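Local structure of Ufm1-specific protease (Caenorhabditis elegans, 5EJJ) at residues Gly34-Gly39 / Gln63-Ser68; Val76-Ile81 / Ser85-Gly90; Gln367-Ile372 / Glu513-Val518; Arg482-Ser487 / Leu503-Asn508. The protein acts as a thiol protease that hydrolyses the peptide bond at the C-terminal glycine of the ubiquitin-like modifier ufm-1, releasing it from target proteins. All coordinates share one frame; numbering follows the deposited sequence.

Contact 1 of 4, residues Gly34-Gly39 / Gln63-Ser68; sequences GGFVFG and QFLESS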
loop_
_atom_site.group_PDB
_atom_site.type_symbol
_atom_site.label_atom_id
_atom_site.label_comp_id
_atom_site.label_asym_id
_atom_site.label_seq_id
_atom_site.Cartn_x
_atom_site.Cartn_y
_atom_site.Cartn_z
ATOM N N GLY A 34 -21.288 -10.935 9.933
ATOM C CA GLY A 34 -21.909 -10.773 8.624
ATOM C C GLY A 34 -20.960 -9.982 7.753
ATOM O O GLY A 34 -19.762 -9.944 8.044
ATOM N N GLY A 35 -21.459 -9.346 6.694
ATOM C CA GLY A 35 -20.604 -8.421 5.961
ATOM C C GLY A 35 -21.106 -7.818 4.665
ATOM O O GLY A 35 -22.178 -8.169 4.178
ATOM N N PHE A 36 -20.309 -6.914 4.100
ATOM C CA PHE A 36 -20.637 -6.299 2.811
ATOM C C PHE A 36 -19.704 -6.734 1.669
ATOM O O PHE A 36 -18.530 -7.052 1.892
ATOM C CB PHE A 36 -20.653 -4.774 2.927
ATOM C CG PHE A 36 -21.251 -4.282 4.198
ATOM C CD1 PHE A 36 -20.435 -3.904 5.258
ATOM C CD2 PHE A 36 -22.631 -4.213 4.350
ATOM C CE1 PHE A 36 -20.983 -3.441 6.443
ATOM C CE2 PHE A 36 -23.191 -3.759 5.531
ATOM C CZ PHE A 36 -22.365 -3.368 6.580
ATOM N N VAL A 37 -20.243 -6.726 0.450
ATOM C CA VAL A 37 -19.513 -7.137 -0.746
ATOM C C VAL A 37 -19.433 -5.988 -1.764
ATOM O O VAL A 37 -20.449 -5.499 -2.261
ATOM C CB VAL A 37 -20.162 -8.392 -1.374
ATOM C CG1 VAL A 37 -19.404 -8.867 -2.582
ATOM C CG2 VAL A 37 -20.236 -9.480 -0.355
ATOM N N PHE A 38 -18.214 -5.549 -2.050
ATOM C CA PHE A 38 -17.996 -4.374 -2.871
ATOM C C PHE A 38 -17.337 -4.806 -4.165
ATOM O O PHE A 38 -16.560 -5.758 -4.177
ATOM C CB PHE A 38 -17.103 -3.393 -2.138
ATOM C CG PHE A 38 -17.738 -2.775 -0.936
ATOM C CD1 PHE A 38 -18.626 -1.717 -1.075
ATOM C CD2 PHE A 38 -17.434 -3.228 0.333
ATOM C CE1 PHE A 38 -19.215 -1.117 0.042
ATOM C CE2 PHE A 38 -18.006 -2.647 1.453
ATOM C CZ PHE A 38 -18.903 -1.584 1.314
ATOM N N GLY A 39 -17.645 -4.121 -5.261
ATOM C CA GLY A 39 -17.169 -4.595 -6.538
ATOM C C GLY A 39 -17.465 -3.690 -7.700
ATOM O O GLY A 39 -18.067 -2.625 -7.539
ATOM N N GLN A 63 -21.796 3.127 4.670
ATOM C CA GLN A 63 -21.449 4.370 4.000
ATOM C C GLN A 63 -20.014 4.787 4.270
ATOM O O GLN A 63 -19.380 5.407 3.418
ATOM C CB GLN A 63 -22.364 5.496 4.452
ATOM C CG GLN A 63 -23.823 5.298 4.138
ATOM C CD GLN A 63 -24.671 6.400 4.731
ATOM O OE1 GLN A 63 -24.147 7.391 5.260
ATOM N NE2 GLN A 63 -25.987 6.239 4.652
ATOM N N PHE A 64 -19.496 4.490 5.456
ATOM C CA PHE A 64 -18.090 4.800 5.682
ATOM C C PHE A 64 -17.187 3.950 4.791
ATOM O O PHE A 64 -16.235 4.457 4.202
ATOM C CB PHE A 64 -17.663 4.646 7.131
ATOM C CG PHE A 64 -16.237 5.030 7.349
ATOM C CD1 PHE A 64 -15.862 6.379 7.383
ATOM C CD2 PHE A 64 -15.249 4.055 7.460
ATOM C CE1 PHE A 64 -14.543 6.746 7.565
ATOM C CE2 PHE A 64 -13.923 4.407 7.641
ATOM C CZ PHE A 64 -13.565 5.752 7.695
ATOM N N LEU A 65 -17.493 2.662 4.693
ATOM C CA LEU A 65 -16.709 1.763 3.864
ATOM C C LEU A 65 -16.656 2.247 2.431
ATOM O O LEU A 65 -15.571 2.466 1.903
ATOM C CB LEU A 65 -17.248 0.330 3.917
ATOM C CG LEU A 65 -17.129 -0.345 5.285
ATOM C CD1 LEU A 65 -17.526 -1.770 5.158
ATOM C CD2 LEU A 65 -15.741 -0.241 5.844
ATOM N N GLU A 66 -17.823 2.439 1.819
ATOM C CA GLU A 66 -17.924 2.766 0.395
ATOM C C GLU A 66 -17.188 4.067 0.066
ATOM O O GLU A 66 -16.588 4.185 -1.001
ATOM C CB GLU A 66 -19.395 2.834 -0.026
ATOM C CG GLU A 66 -19.689 2.766 -1.539
ATOM C CD GLU A 66 -21.127 2.240 -1.825
ATOM O OE1 GLU A 66 -21.515 2.047 -3.015
ATOM O OE2 GLU A 66 -21.879 2.012 -0.837
ATOM N N SER A 67 -17.188 5.023 0.987
ATOM C CA SER A 67 -16.550 6.295 0.705
ATOM C C SER A 67 -15.038 6.148 0.709
ATOM O O SER A 67 -14.297 7.044 0.284
ATOM C CB SER A 67 -16.968 7.352 1.731
ATOM O OG SER A 67 -16.120 7.364 2.872
ATOM N N SER A 68 -14.572 5.014 1.204
ATOM C CA SER A 68 -13.144 4.795 1.334
ATOM C C SER A 68 -12.550 3.969 0.217
ATOM O O SER A 68 -11.342 3.868 0.108
ATOM C CB SER A 68 -12.864 4.142 2.659
ATOM O OG SER A 68 -13.299 5.017 3.684
#

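Contact 2 of 4, residues Val76-Ile81 / Ser85-Gly90; sequences VGNLNI and SQILPG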
loop_
_atom_site.group_PDB
_atom_site.type_symbol
_atom_site.label_atom_id
_atom_site.label_comp_id
_atom_site.label_asym_id
_atom_site.label_seq_id
_atom_site.Cartn_x
_atom_site.Cartn_y
_atom_site.Cartn_z
ATOM N N VAL A 76 -22.200 -4.208 -4.000
ATOM C CA VAL A 76 -22.837 -5.097 -4.987
ATOM C C VAL A 76 -23.629 -6.197 -4.304
ATOM O O VAL A 76 -24.465 -6.815 -4.942
ATOM C CB VAL A 76 -21.844 -5.751 -6.024
ATOM C CG1 VAL A 76 -21.368 -4.751 -7.062
ATOM C CG2 VAL A 76 -20.668 -6.394 -5.319
ATOM N N GLY A 77 -23.379 -6.427 -3.016
ATOM C CA GLY A 77 -24.092 -7.457 -2.284
ATOM C C GLY A 77 -23.682 -7.542 -0.826
ATOM O O GLY A 77 -22.887 -6.738 -0.343
ATOM N N ASN A 78 -24.233 -8.522 -0.118
ATOM C CA ASN A 78 -23.841 -8.806 1.267
ATOM C C ASN A 78 -23.662 -10.303 1.472
ATOM O O ASN A 78 -23.766 -11.099 0.537
ATOM C CB ASN A 78 -24.876 -8.295 2.272
ATOM C CG ASN A 78 -26.330 -8.696 1.904
ATOM O OD1 ASN A 78 -26.577 -9.655 1.150
ATOM N ND2 ASN A 78 -27.293 -7.936 2.431
ATOM N N LEU A 79 -23.408 -10.701 2.707
ATOM C CA LEU A 79 -23.100 -12.094 2.929
ATOM C C LEU A 79 -23.759 -12.609 4.189
ATOM O O LEU A 79 -23.959 -11.860 5.143
ATOM C CB LEU A 79 -21.577 -12.321 2.943
ATOM C CG LEU A 79 -20.771 -11.705 4.093
ATOM C CD1 LEU A 79 -20.604 -12.681 5.240
ATOM C CD2 LEU A 79 -19.420 -11.229 3.607
ATOM N N ASN A 80 -24.098 -13.896 4.158
ATOM C CA ASN A 80 -24.694 -14.589 5.286
ATOM C C ASN A 80 -23.871 -15.799 5.682
ATOM O O ASN A 80 -23.722 -16.729 4.895
ATOM C CB ASN A 80 -26.090 -15.061 4.923
ATOM C CG ASN A 80 -26.923 -15.338 6.136
ATOM O OD1 ASN A 80 -26.409 -15.332 7.259
ATOM N ND2 ASN A 80 -28.223 -15.575 5.929
ATOM N N ILE A 81 -23.341 -15.794 6.897
ATOM C CA ILE A 81 -22.542 -16.919 7.371
ATOM C C ILE A 81 -23.327 -17.889 8.263
ATOM O O ILE A 81 -23.821 -17.507 9.333
ATOM C CB ILE A 81 -21.333 -16.442 8.162
ATOM C CG1 ILE A 81 -20.434 -15.565 7.303
ATOM C CG2 ILE A 81 -20.548 -17.628 8.682
ATOM C CD1 ILE A 81 -19.162 -15.166 8.039
ATOM N N SER A 85 -26.562 -14.821 10.527
ATOM C CA SER A 85 -25.890 -13.535 10.709
ATOM C C SER A 85 -26.849 -12.419 10.339
ATOM O O SER A 85 -27.811 -12.650 9.601
ATOM C CB SER A 85 -24.572 -13.456 9.907
ATOM O OG SER A 85 -24.737 -13.699 8.520
ATOM N N GLN A 86 -26.610 -11.214 10.846
ATOM C CA GLN A 86 -27.541 -10.129 10.561
ATOM C C GLN A 86 -27.394 -9.615 9.135
ATOM O O GLN A 86 -26.284 -9.470 8.634
ATOM C CB GLN A 86 -27.427 -9.030 11.604
ATOM C CG GLN A 86 -27.802 -9.547 12.988
ATOM C CD GLN A 86 -28.266 -8.455 13.933
ATOM O OE1 GLN A 86 -28.608 -7.349 13.503
ATOM N NE2 GLN A 86 -28.282 -8.763 15.235
ATOM N N ILE A 87 -28.515 -9.384 8.465
ATOM C CA ILE A 87 -28.479 -8.969 7.069
ATOM C C ILE A 87 -29.039 -7.572 6.888
ATOM O O ILE A 87 -30.137 -7.271 7.349
ATOM C CB ILE A 87 -29.283 -9.917 6.166
ATOM C CG1 ILE A 87 -28.812 -11.368 6.330
ATOM C CG2 ILE A 87 -29.231 -9.452 4.711
ATOM C CD1 ILE A 87 -27.333 -11.567 6.197
ATOM N N LEU A 88 -28.283 -6.734 6.192
ATOM C CA LEU A 88 -28.638 -5.342 5.969
ATOM C C LEU A 88 -28.820 -5.142 4.466
ATOM O O LEU A 88 -27.837 -5.077 3.721
ATOM C CB LEU A 88 -27.493 -4.477 6.493
ATOM C CG LEU A 88 -27.485 -2.954 6.559
ATOM C CD1 LEU A 88 -27.581 -2.267 5.167
ATOM C CD2 LEU A 88 -28.561 -2.473 7.527
ATOM N N PRO A 89 -30.072 -5.034 4.002
ATOM C CA PRO A 89 -30.264 -4.927 2.545
ATOM C C PRO A 89 -29.727 -3.597 2.042
ATOM O O PRO A 89 -29.994 -2.578 2.679
ATOM C CB PRO A 89 -31.787 -4.968 2.388
ATOM C CG PRO A 89 -32.310 -4.401 3.679
ATOM C CD PRO A 89 -31.315 -4.796 4.757
ATOM N N GLY A 90 -28.963 -3.584 0.956
ATOM C CA GLY A 90 -28.556 -4.773 0.247
ATOM C C GLY A 90 -28.081 -4.342 -1.122
ATOM O O GLY A 90 -28.460 -3.287 -1.623
HETATM O O HOH W 1 -29.096 -14.765 9.031
#

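Contact 3 of 4, residues Gln367-Ile372 / Glu513-Val518; sequences QPVGEI and ETKFLV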
loop_
_atom_site.group_PDB
_atom_site.type_symbol
_atom_site.label_atom_id
_atom_site.label_comp_id
_atom_site.label_asym_id
_atom_site.label_seq_id
_atom_site.Cartn_x
_atom_site.Cartn_y
_atom_site.Cartn_z
ATOM N N GLN A 367 12.343 -16.629 -13.432
ATOM C CA GLN A 367 13.121 -17.837 -13.672
ATOM C C GLN A 367 12.931 -18.967 -12.642
ATOM O O GLN A 367 13.869 -19.736 -12.405
ATOM C CB GLN A 367 14.621 -17.460 -13.663
ATOM C CG GLN A 367 15.035 -16.197 -12.800
ATOM C CD GLN A 367 14.591 -16.230 -11.315
ATOM O OE1 GLN A 367 13.679 -15.494 -10.919
ATOM N NE2 GLN A 367 15.245 -17.069 -10.500
ATOM N N PRO A 368 11.724 -19.092 -12.048
ATOM C CA PRO A 368 11.590 -19.793 -10.757
ATOM C C PRO A 368 12.203 -21.193 -10.885
ATOM O O PRO A 368 11.683 -22.064 -11.573
ATOM C CB PRO A 368 10.084 -19.763 -10.482
ATOM C CG PRO A 368 9.583 -18.595 -11.276
ATOM C CD PRO A 368 10.397 -18.628 -12.522
ATOM N N VAL A 369 13.325 -21.376 -10.199
ATOM C CA VAL A 369 14.048 -22.644 -10.132
ATOM C C VAL A 369 13.344 -23.552 -9.124
ATOM O O VAL A 369 13.352 -24.777 -9.250
ATOM C CB VAL A 369 15.518 -22.407 -9.692
ATOM C CG1 VAL A 369 16.075 -23.593 -8.907
ATOM C CG2 VAL A 369 16.388 -22.070 -10.900
ATOM N N GLY A 370 12.725 -22.943 -8.125
ATOM C CA GLY A 370 12.005 -23.693 -7.121
ATOM C C GLY A 370 11.106 -22.771 -6.338
ATOM O O GLY A 370 10.371 -21.972 -6.925
ATOM N N GLU A 371 11.196 -22.871 -5.012
ATOM C CA GLU A 371 10.343 -22.132 -4.072
ATOM C C GLU A 371 10.901 -20.752 -3.690
ATOM O O GLU A 371 11.984 -20.645 -3.111
ATOM C CB GLU A 371 10.121 -22.972 -2.801
ATOM C CG GLU A 371 9.323 -22.284 -1.701
ATOM C CD GLU A 371 7.826 -22.264 -1.980
ATOM O OE1 GLU A 371 7.054 -21.986 -1.036
ATOM O OE2 GLU A 371 7.417 -22.526 -3.135
ATOM N N ILE A 372 10.152 -19.698 -3.997
ATOM C CA ILE A 372 10.603 -18.344 -3.698
ATOM C C ILE A 372 10.007 -17.750 -2.420
ATOM O O ILE A 372 8.788 -17.669 -2.256
ATOM C CB ILE A 372 10.329 -17.386 -4.864
ATOM C CG1 ILE A 372 11.234 -17.719 -6.044
ATOM C CG2 ILE A 372 10.532 -15.946 -4.435
ATOM C CD1 ILE A 372 11.172 -16.677 -7.143
ATOM N N GLU A 513 19.344 -26.978 -5.512
ATOM C CA GLU A 513 19.841 -25.787 -6.205
ATOM C C GLU A 513 19.279 -24.534 -5.535
ATOM O O GLU A 513 18.107 -24.501 -5.157
ATOM C CB GLU A 513 19.474 -25.809 -7.693
ATOM C CG GLU A 513 20.111 -24.670 -8.496
ATOM C CD GLU A 513 19.546 -24.529 -9.910
ATOM O OE1 GLU A 513 19.918 -23.563 -10.622
ATOM O OE2 GLU A 513 18.729 -25.385 -10.312
ATOM N N THR A 514 20.119 -23.515 -5.370
ATOM C CA THR A 514 19.738 -22.320 -4.617
ATOM C C THR A 514 20.176 -21.030 -5.309
ATOM O O THR A 514 21.325 -20.903 -5.727
ATOM C CB THR A 514 20.344 -22.341 -3.198
ATOM O OG1 THR A 514 21.744 -22.642 -3.284
ATOM C CG2 THR A 514 19.653 -23.390 -2.323
ATOM N N LYS A 515 19.256 -20.078 -5.428
ATOM C CA LYS A 515 19.594 -18.757 -5.956
ATOM C C LYS A 515 19.274 -17.640 -4.947
ATOM O O LYS A 515 18.530 -17.853 -3.986
ATOM C CB LYS A 515 18.912 -18.500 -7.307
ATOM C CG LYS A 515 19.209 -19.555 -8.365
ATOM C CD LYS A 515 18.933 -19.041 -9.780
ATOM C CE LYS A 515 19.835 -17.850 -10.128
ATOM N NZ LYS A 515 19.761 -17.442 -11.572
ATOM N N PHE A 516 19.845 -16.456 -5.164
ATOM C CA PHE A 516 19.731 -15.351 -4.213
ATOM C C PHE A 516 19.366 -14.040 -4.903
ATOM O O PHE A 516 20.002 -13.655 -5.891
ATOM C CB PHE A 516 21.048 -15.165 -3.461
ATOM C CG PHE A 516 21.380 -16.286 -2.523
ATOM C CD1 PHE A 516 20.986 -16.240 -1.196
ATOM C CD2 PHE A 516 22.100 -17.379 -2.959
ATOM C CE1 PHE A 516 21.295 -17.268 -0.323
ATOM C CE2 PHE A 516 22.413 -18.406 -2.093
ATOM C CZ PHE A 516 22.006 -18.353 -0.774
ATOM N N LEU A 517 18.352 -13.351 -4.375
ATOM C CA LEU A 517 17.941 -12.055 -4.924
ATOM C C LEU A 517 18.762 -10.917 -4.317
ATOM O O LEU A 517 18.614 -10.579 -3.143
ATOM C CB LEU A 517 16.438 -11.816 -4.745
ATOM C CG LEU A 517 15.895 -10.497 -5.319
ATOM C CD1 LEU A 517 16.410 -10.210 -6.721
ATOM C CD2 LEU A 517 14.383 -10.509 -5.318
ATOM N N VAL A 518 19.629 -10.328 -5.135
ATOM C CA VAL A 518 20.613 -9.381 -4.633
ATOM C C VAL A 518 20.442 -7.973 -5.171
ATOM O O VAL A 518 20.411 -7.745 -6.384
ATOM C CB VAL A 518 22.048 -9.844 -4.935
ATOM C CG1 VAL A 518 23.043 -8.879 -4.305
ATOM C CG2 VAL A 518 22.263 -11.266 -4.434
#

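Contact 4 of 4, residues Arg482-Ser487 / Leu503-Asn508; sequences RHFETS and LGVDFN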
loop_
_atom_site.group_PDB
_atom_site.type_symbol
_atom_site.label_atom_id
_atom_site.label_comp_id
_atom_site.label_asym_id
_atom_site.label_seq_id
_atom_site.Cartn_x
_atom_site.Cartn_y
_atom_site.Cartn_z
ATOM N N ARG A 482 13.291 -18.845 6.183
ATOM C CA ARG A 482 12.493 -18.697 7.387
ATOM C C ARG A 482 12.436 -17.241 7.834
ATOM O O ARG A 482 11.419 -16.790 8.360
ATOM C CB ARG A 482 13.081 -19.553 8.505
ATOM C CG ARG A 482 12.323 -19.462 9.809
ATOM C CD ARG A 482 11.440 -20.676 10.003
ATOM N NE ARG A 482 10.358 -20.411 10.949
ATOM C CZ ARG A 482 9.103 -20.144 10.595
ATOM N NH1 ARG A 482 8.758 -20.109 9.308
ATOM N NH2 ARG A 482 8.191 -19.914 11.532
ATOM N N HIS A 483 13.532 -16.510 7.634
ATOM C CA HIS A 483 13.573 -15.094 7.997
ATOM C C HIS A 483 12.563 -14.325 7.182
ATOM O O HIS A 483 11.633 -13.731 7.734
ATOM C CB HIS A 483 14.961 -14.479 7.770
ATOM C CG HIS A 483 14.973 -12.979 7.824
ATOM N ND1 HIS A 483 14.772 -12.269 8.993
ATOM C CD2 HIS A 483 15.153 -12.055 6.850
ATOM C CE1 HIS A 483 14.824 -10.975 8.732
ATOM N NE2 HIS A 483 15.059 -10.818 7.440
ATOM N N PHE A 484 12.761 -14.343 5.866
ATOM C CA PHE A 484 11.886 -13.638 4.928
ATOM C C PHE A 484 10.385 -13.943 5.089
ATOM O O PHE A 484 9.549 -13.078 4.856
ATOM C CB PHE A 484 12.319 -13.931 3.500
ATOM C CG PHE A 484 13.567 -13.223 3.085
ATOM C CD1 PHE A 484 13.711 -11.869 3.286
ATOM C CD2 PHE A 484 14.594 -13.913 2.468
ATOM C CE1 PHE A 484 14.866 -11.215 2.885
ATOM C CE2 PHE A 484 15.744 -13.266 2.063
ATOM C CZ PHE A 484 15.879 -11.922 2.270
ATOM N N GLU A 485 10.041 -15.166 5.484
ATOM C CA GLU A 485 8.644 -15.532 5.671
ATOM C C GLU A 485 8.117 -15.014 7.010
ATOM O O GLU A 485 6.941 -15.148 7.325
ATOM C CB GLU A 485 8.467 -17.054 5.569
ATOM C CG GLU A 485 7.188 -17.509 4.834
ATOM C CD GLU A 485 5.938 -17.572 5.736
ATOM O OE1 GLU A 485 6.009 -18.206 6.820
ATOM O OE2 GLU A 485 4.883 -16.996 5.355
ATOM N N THR A 486 8.987 -14.408 7.802
ATOM C CA THR A 486 8.601 -13.973 9.138
ATOM C C THR A 486 8.907 -12.502 9.330
ATOM O O THR A 486 8.052 -11.648 9.144
ATOM C CB THR A 486 9.348 -14.769 10.224
ATOM O OG1 THR A 486 9.128 -16.165 10.022
ATOM C CG2 THR A 486 8.847 -14.382 11.607
ATOM N N SER A 487 10.143 -12.209 9.704
ATOM C CA SER A 487 10.546 -10.838 9.913
ATOM C C SER A 487 10.441 -10.075 8.591
ATOM O O SER A 487 10.142 -8.882 8.572
ATOM C CB SER A 487 11.965 -10.792 10.496
ATOM O OG SER A 487 12.029 -11.523 11.715
ATOM N N LEU A 503 17.341 -9.693 -0.820
ATOM C CA LEU A 503 15.901 -9.470 -0.853
ATOM C C LEU A 503 15.085 -10.758 -0.872
ATOM O O LEU A 503 13.910 -10.758 -0.512
ATOM C CB LEU A 503 15.542 -8.610 -2.059
ATOM C CG LEU A 503 16.169 -7.224 -1.969
ATOM C CD1 LEU A 503 15.867 -6.426 -3.211
ATOM C CD2 LEU A 503 15.663 -6.522 -0.734
ATOM N N GLY A 504 15.697 -11.854 -1.293
ATOM C CA GLY A 504 14.984 -13.113 -1.336
ATOM C C GLY A 504 15.819 -14.285 -1.795
ATOM O O GLY A 504 16.956 -14.132 -2.245
ATOM N N VAL A 505 15.237 -15.470 -1.675
ATOM C CA VAL A 505 15.894 -16.698 -2.076
ATOM C C VAL A 505 15.059 -17.478 -3.129
ATOM O O VAL A 505 13.870 -17.215 -3.309
ATOM C CB VAL A 505 16.227 -17.545 -0.832
ATOM C CG1 VAL A 505 17.332 -16.882 -0.049
ATOM C CG2 VAL A 505 15.013 -17.693 0.050
ATOM N N ASP A 506 15.702 -18.399 -3.848
ATOM C CA ASP A 506 15.038 -19.258 -4.836
ATOM C C ASP A 506 15.447 -20.701 -4.529
ATOM O O ASP A 506 16.370 -21.235 -5.140
ATOM C CB ASP A 506 15.477 -18.871 -6.258
ATOM C CG ASP A 506 14.481 -19.309 -7.338
ATOM O OD1 ASP A 506 14.547 -18.767 -8.479
ATOM O OD2 ASP A 506 13.638 -20.186 -7.038
ATOM N N PHE A 507 14.757 -21.320 -3.574
ATOM C CA PHE A 507 15.193 -22.584 -2.979
ATOM C C PHE A 507 14.353 -23.805 -3.383
ATOM O O PHE A 507 13.144 -23.852 -3.150
ATOM C CB PHE A 507 15.222 -22.441 -1.456
ATOM C CG PHE A 507 15.560 -23.707 -0.732
ATOM C CD1 PHE A 507 16.573 -24.537 -1.191
ATOM C CD2 PHE A 507 14.885 -24.056 0.428
ATOM C CE1 PHE A 507 16.890 -25.700 -0.519
ATOM C CE2 PHE A 507 15.200 -25.217 1.111
ATOM C CZ PHE A 507 16.201 -26.041 0.637
ATOM N N ASN A 508 15.029 -24.801 -3.958
ATOM C CA ASN A 508 14.421 -26.051 -4.433
ATOM C C ASN A 508 14.832 -27.237 -3.536
ATOM O O ASN A 508 15.873 -27.848 -3.765
ATOM C CB ASN A 508 14.878 -26.282 -5.884
ATOM C CG ASN A 508 14.203 -27.471 -6.554
ATOM O OD1 ASN A 508 13.985 -28.518 -5.944
ATOM N ND2 ASN A 508 13.893 -27.314 -7.837
#

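Contact 1 of 4, residues Gly34-Gly39 / Gln63-Ser68
Leu-65 of the helix packs against the rings of Phe-36 and Phe-38 on the strand. Its CD1 methyl lies 3.6 Å from CD1 of Phe-36, while the CB of Leu-65 is 3.6 Å from CZ of Phe-38; each ring crosses the leucine side chain at about a right angle. The outer end of the Phe-38 ring also reaches the next helix residue, with CE1 at 4.0 Å from CB of Glu-66. Two apart on the strand, both phenylalanines project to the helix side, and similar first torsions (chi1 -39° for Phe-36, -68° for Phe-38), with CG anti to the carbonyl carbon, turn both rings the same way. Glu-66 meets the ring through its CB; its carboxylate is taken by a salt bridge to Arg-62 and a hydrogen bond from Leu-75 N. Further along the helix, Ser-67 OG is hydrogen-bonded to Asn-270 ND2. Leu-50 of the neighbouring strand touches both Phe-38 and Leu-65, extending the apolar layer. With axes 10.4 Å apart and only 22° from parallel, this is the aromatic and aliphatic packing of a helix on a β-sheet within the N-terminal MPN domain.

Contact 2 of 4, residues Val76-Ile81 / Ser85-Gly90
Asn-80 and Ser-85 face each other where the chain has just turned back, and the amide oxygen OD1 of Asn-80 is the main acceptor there. Ser-85 OG donates to Asn-80 OD1 at 2.7 Å, tilted 31° from the carbonyl plane, and Ser-85 N adds a weak bond of 3.3 Å to the same Asn-80 OD1. One side-chain oxygen thus engages both the hydroxyl and the backbone N-H of the serine. A water near Asn-80 OD1 may also bridge to Ser-85 O, though its place is doubtful. Asn-80 has CG anti to its own N (chi1 -160°), which swings the amide toward the returning segment. At the far end Asn-78 ND2 donates to Leu-88 O at 3.2 Å. That bond is bent, with an N-H...O angle of 141°; the acceptor lies near the asparagine amide plane, whereas the donor stands well above the carbonyl plane of Leu-88. The other end of the Asn-78 amide, OD1, is hydrogen-bonded to Thr-94 OG1. Between these two polar points lies Ile-87, its CD1 3.8 Å from Asn-80 CG. The link therefore rests on two asparagine side chains and Ser-85 in place of regular strand pairing, with Ile-87 alongside.

Contact 3 of 4, residues Gln367-Ile372 / Glu513-Val518
Val-369 sets its two methyls against the carboxylate of Glu-513, the side chains crossing at about a right angle. CG1 of Val-369 is 3.5 Å from OE2 of Glu-513. CG2 of Val-369 comes to 3.8 Å from OE1 of Glu-513, so each methyl has a different nearest oxygen. Glu-513 reaches this point as a fully extended chain, with CG anti to the backbone N (chi1 -173°). The same valine CG2 also meets the aliphatic stem of Lys-515, 4.1 Å from its CD. Gln-367 NE2 approaches that CD of Lys-515 as well, at 4.2 Å. The first two torsions of the lysine bring CD to these partners; the bend at chi3 (62°) then turns CE and NZ away from Val-369. All of these are van der Waals contacts between methyl, methylene and polar ends; the two segments do not pair directly. Their polar coupling runs through strand 499-507: Asp-506 bonds through OD2 to Gly-370 N and weakly through OD1 to Gln-367 NE2 and Val-369 N, and its backbone pairs with Lys-515. Asn-508 ND2 adds a hydrogen bond to Val-369 O. The loop leading into strand 371-374 thus meets the start of strand 514-519 at the protein surface; both strands pair antiparallel with 499-507 in the sheet of the C78 peptidase domain, a member of the papain-like clan CA.

Contact 4 of 4, residues Arg482-Ser487 / Leu503-Asn508
Phe-484, on the last turn of its helix, has its CA 7.0 Å from that of Gly-504 on the strand, a separation bridged by one aromatic ring. The ring packs against the strand's backbone, with one face under Leu-503 O: the oxygen stands 3.5 Å from the ring plane, displaced toward the rim. CZ of Phe-484 is 3.4 Å from the carbonyl carbon of Leu-503, and CE2 of Phe-484 is 3.5 Å from CA of Gly-504. CG anti to the carbonyl carbon (chi1 -74°) turns the phenyl from the helix to the strand. Val-505 adds a looser contact, its CG1 4.5 Å from CE2 of Phe-484, while the Leu-503 side chain points away, so the leucine takes part through its peptide group. Past the end of the helix, Thr-486 OG1 donates to Arg-482 O at 2.9 Å, nearly in line with the carbonyl bond. On the strand's side, the backbone of Leu-503 and Gly-504 pairs with Leu-517, and Thr-373 of strand 371-374 also touches the Phe-484 side chain. The contact is mainly van der Waals, an aromatic ring packed against backbone atoms of Leu-503 and Gly-504, with no polar bond between the two segments.

Overall arrangement
The four contacts form two well-separated pairs, one in each domain, with nearest atoms at least about 24 Å apart. Contacts 1 and 2, with centres 11 Å apart, share the sheet of the N-terminal MPN domain: strands 33-40 and 74-81 are neighbours, and Val-37 faces Val-76 and Gly-77 in a classic β bulge. Contacts 3 and 4, with centres 10 Å apart, share the protease-domain sheet, where 514-519 pairs with 499-507; contact 4 nests inside the loop closed by contact 3. Contacts 1 and 4 are buried helix-on-sheet packing, carried by aromatic rings. Contact 2 is partly buried and relies on asparagine amides, whereas contact 3 lies at the surface and mixes methyls with charged side chains.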